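Local coordinates for protein Exo-beta-1,3-galactanase (Bifidobacterium bifidum, PDB 5FLW) that probably releases galactose units from beta-1,3-galactan chains as an exo-acting glycoside hydrolase of family 43, at residues Y200-G204 against W227-F233. Numbering follows the deposited sequence.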
loop_
_atom_site.group_PDB
_atom_site.type_symbol
_atom_site.label_atom_id
_atom_site.label_comp_id
_atom_site.label_asym_id
_atom_site.label_seq_id
_atom_site.Cartn_x
_atom_site.Cartn_y
_atom_site.Cartn_z
ATOM N N TYR A 200 -2.224 9.168 14.725
ATOM C CA TYR A 200 -2.069 8.213 13.624
ATOM C C TYR A 200 -3.443 7.813 13.098
ATOM O O TYR A 200 -4.379 7.594 13.874
ATOM C CB TYR A 200 -1.351 6.952 14.112
ATOM C CG TYR A 200 0.028 7.193 14.699
ATOM C CD1 TYR A 200 1.143 7.303 13.871
ATOM C CD2 TYR A 200 0.213 7.314 16.089
ATOM C CE1 TYR A 200 2.403 7.521 14.401
ATOM C CE2 TYR A 200 1.472 7.535 16.629
ATOM C CZ TYR A 200 2.568 7.644 15.779
ATOM O OH TYR A 200 3.833 7.858 16.300
ATOM N N TYR A 201 -3.564 7.733 11.777
ATOM C CA TYR A 201 -4.789 7.287 11.122
ATOM C C TYR A 201 -4.429 6.044 10.315
ATOM O O TYR A 201 -3.518 6.089 9.491
ATOM C CB TYR A 201 -5.369 8.360 10.188
ATOM C CG TYR A 201 -5.806 9.680 10.852
ATOM C CD1 TYR A 201 -4.872 10.554 11.408
ATOM C CD2 TYR A 201 -7.153 10.067 10.858
ATOM C CE1 TYR A 201 -5.266 11.767 11.997
ATOM C CE2 TYR A 201 -7.563 11.268 11.436
ATOM C CZ TYR A 201 -6.617 12.116 12.009
ATOM O OH TYR A 201 -7.015 13.325 12.573
ATOM N N TRP A 202 -5.146 4.947 10.567
ATOM C CA TRP A 202 -4.891 3.636 9.979
ATOM C C TRP A 202 -6.142 3.220 9.213
ATOM O O TRP A 202 -7.213 3.050 9.811
ATOM C CB TRP A 202 -4.603 2.658 11.125
ATOM C CG TRP A 202 -4.307 1.219 10.804
ATOM C CD1 TRP A 202 -4.332 0.598 9.577
ATOM C CD2 TRP A 202 -3.949 0.200 11.759
ATOM N NE1 TRP A 202 -4.009 -0.740 9.715
ATOM C CE2 TRP A 202 -3.765 -1.008 11.041
ATOM C CE3 TRP A 202 -3.754 0.197 13.151
ATOM C CZ2 TRP A 202 -3.415 -2.213 11.678
ATOM C CZ3 TRP A 202 -3.389 -0.997 13.782
ATOM C CH2 TRP A 202 -3.211 -2.183 13.039
ATOM N N PHE A 203 -6.003 3.040 7.895
ATOM C CA PHE A 203 -7.092 2.660 7.004
ATOM C C PHE A 203 -6.917 1.213 6.551
ATOM O O PHE A 203 -5.790 0.727 6.414
ATOM C CB PHE A 203 -7.114 3.555 5.754
ATOM C CG PHE A 203 -7.219 5.026 6.060
ATOM C CD1 PHE A 203 -6.107 5.754 6.476
ATOM C CD2 PHE A 203 -8.432 5.690 5.932
ATOM C CE1 PHE A 203 -6.221 7.131 6.768
ATOM C CE2 PHE A 203 -8.544 7.067 6.217
ATOM C CZ PHE A 203 -7.437 7.774 6.627
ATOM N N GLY A 204 -8.043 0.540 6.277
ATOM C CA GLY A 204 -7.999 -0.796 5.705
ATOM C C GLY A 204 -9.342 -1.196 5.125
ATOM O O GLY A 204 -10.337 -0.473 5.240
ATOM N N TRP A 227 -5.983 1.622 19.997
ATOM C CA TRP A 227 -6.603 2.011 18.745
ATOM C C TRP A 227 -8.114 2.149 18.925
ATOM O O TRP A 227 -8.760 1.326 19.575
ATOM C CB TRP A 227 -6.253 0.998 17.659
ATOM C CG TRP A 227 -4.831 1.152 17.223
ATOM C CD1 TRP A 227 -3.738 0.459 17.689
ATOM C CD2 TRP A 227 -4.325 2.089 16.256
ATOM N NE1 TRP A 227 -2.592 0.888 17.052
ATOM C CE2 TRP A 227 -2.922 1.889 16.172
ATOM C CE3 TRP A 227 -4.918 3.063 15.438
ATOM C CZ2 TRP A 227 -2.105 2.640 15.293
ATOM C CZ3 TRP A 227 -4.097 3.823 14.569
ATOM C CH2 TRP A 227 -2.710 3.598 14.505
ATOM N N SER A 228 -8.661 3.219 18.350
ATOM C CA SER A 228 -10.067 3.559 18.502
ATOM C C SER A 228 -10.949 2.574 17.727
ATOM O O SER A 228 -10.478 1.742 16.943
ATOM C CB SER A 228 -10.324 4.980 17.996
ATOM O OG SER A 228 -10.346 5.019 16.578
ATOM N N GLU A 229 -12.259 2.687 17.960
ATOM C CA GLU A 229 -13.253 1.976 17.163
ATOM C C GLU A 229 -12.988 2.203 15.669
ATOM O O GLU A 229 -12.593 3.298 15.260
ATOM C CB GLU A 229 -14.623 2.553 17.536
ATOM C CG GLU A 229 -15.744 2.147 16.615
ATOM C CD GLU A 229 -17.046 2.933 16.844
ATOM O OE1 GLU A 229 -16.995 4.102 17.301
ATOM O OE2 GLU A 229 -18.129 2.386 16.555
ATOM N N TRP A 230 -13.237 1.190 14.855
ATOM C CA TRP A 230 -13.051 1.334 13.418
ATOM C C TRP A 230 -14.333 1.917 12.822
ATOM O O TRP A 230 -15.415 1.375 13.020
ATOM C CB TRP A 230 -12.690 -0.006 12.778
ATOM C CG TRP A 230 -11.316 -0.464 13.167
ATOM C CD1 TRP A 230 -10.950 -1.048 14.345
ATOM C CD2 TRP A 230 -10.121 -0.355 12.388
ATOM N NE1 TRP A 230 -9.606 -1.310 14.344
ATOM C CE2 TRP A 230 -9.072 -0.897 13.153
ATOM C CE3 TRP A 230 -9.836 0.145 11.116
ATOM C CZ2 TRP A 230 -7.761 -0.953 12.686
ATOM C CZ3 TRP A 230 -8.538 0.088 10.657
ATOM C CH2 TRP A 230 -7.517 -0.456 11.439
ATOM N N LYS A 231 -14.303 2.914 12.037
ATOM C CA LYS A 231 -15.355 3.753 11.475
ATOM C C LYS A 231 -15.241 3.900 9.970
ATOM O O LYS A 231 -14.175 3.751 9.391
ATOM C CB LYS A 231 -15.297 5.152 12.084
ATOM C CG LYS A 231 -15.638 5.226 13.558
ATOM C CD LYS A 231 -15.525 6.652 14.059
ATOM C CE LYS A 231 -15.887 6.749 15.531
ATOM N NZ LYS A 231 -15.754 8.141 16.030
ATOM N N LEU A 232 -16.274 4.037 9.302
ATOM C CA LEU A 232 -16.255 4.232 7.868
ATOM C C LEU A 232 -15.753 5.628 7.543
ATOM O O LEU A 232 -16.055 6.573 8.258
ATOM C CB LEU A 232 -17.688 4.136 7.328
ATOM C CG LEU A 232 -18.272 2.833 6.778
ATOM C CD1 LEU A 232 -18.470 1.813 7.881
ATOM C CD2 LEU A 232 -19.592 3.097 6.067
ATOM N N PHE A 233 -14.986 5.764 6.469
ATOM C CA PHE A 233 -14.584 7.092 5.988
ATOM C C PHE A 233 -15.290 7.577 4.720
ATOM O O PHE A 233 -15.233 8.778 4.423
ATOM C CB PHE A 233 -13.053 7.251 5.851
ATOM C CG PHE A 233 -12.381 6.198 5.004
ATOM C CD1 PHE A 233 -11.962 4.989 5.557
ATOM C CD2 PHE A 233 -12.159 6.424 3.651
ATOM C CE1 PHE A 233 -11.341 4.006 4.772
ATOM C CE2 PHE A 233 -11.531 5.439 2.841
ATOM C CZ PHE A 233 -11.125 4.239 3.413
#
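Trp202 sets its CG opposite its own backbone N (chi1 180°), which swings the indole between Trp227 and Trp230. The six-membered edge of Trp202 points into the face of Trp227 in a T-shaped pair, planes at 79°, with Trp202 CE3 over the centre of that ring and 3.6 Å from Trp227 CE2. Trp230 makes the second T-shape: its CH2 corner sits over one face of Trp202, 3.6 Å from Trp202 CD2, while its CZ3 comes to 3.4 Å from the carbonyl Trp202 O. Tyr200 adds its CB, 3.6 Å from Trp227 CH2, before its ring turns off toward Asp144, whose OD2 is hydrogen-bonded to Tyr200 OH. Trp227 is held by a hydrogen bond from NE1 to Leu223 O. With an alanine in place of Trp227, the edge of Trp202 would probably lose its aromatic face and a gap would open beside Tyr200 CB. On the strand's opposite side, Phe203 presents CD2 to the face of Phe233, rings at 85°, next to Ile283. No hydrogen bond joins the segments; strand 216-220 lies between strands 199-205 and 231-232, so these aromatics pack across one four-stranded antiparallel blade of the five-bladed beta-propeller characteristic of family 43.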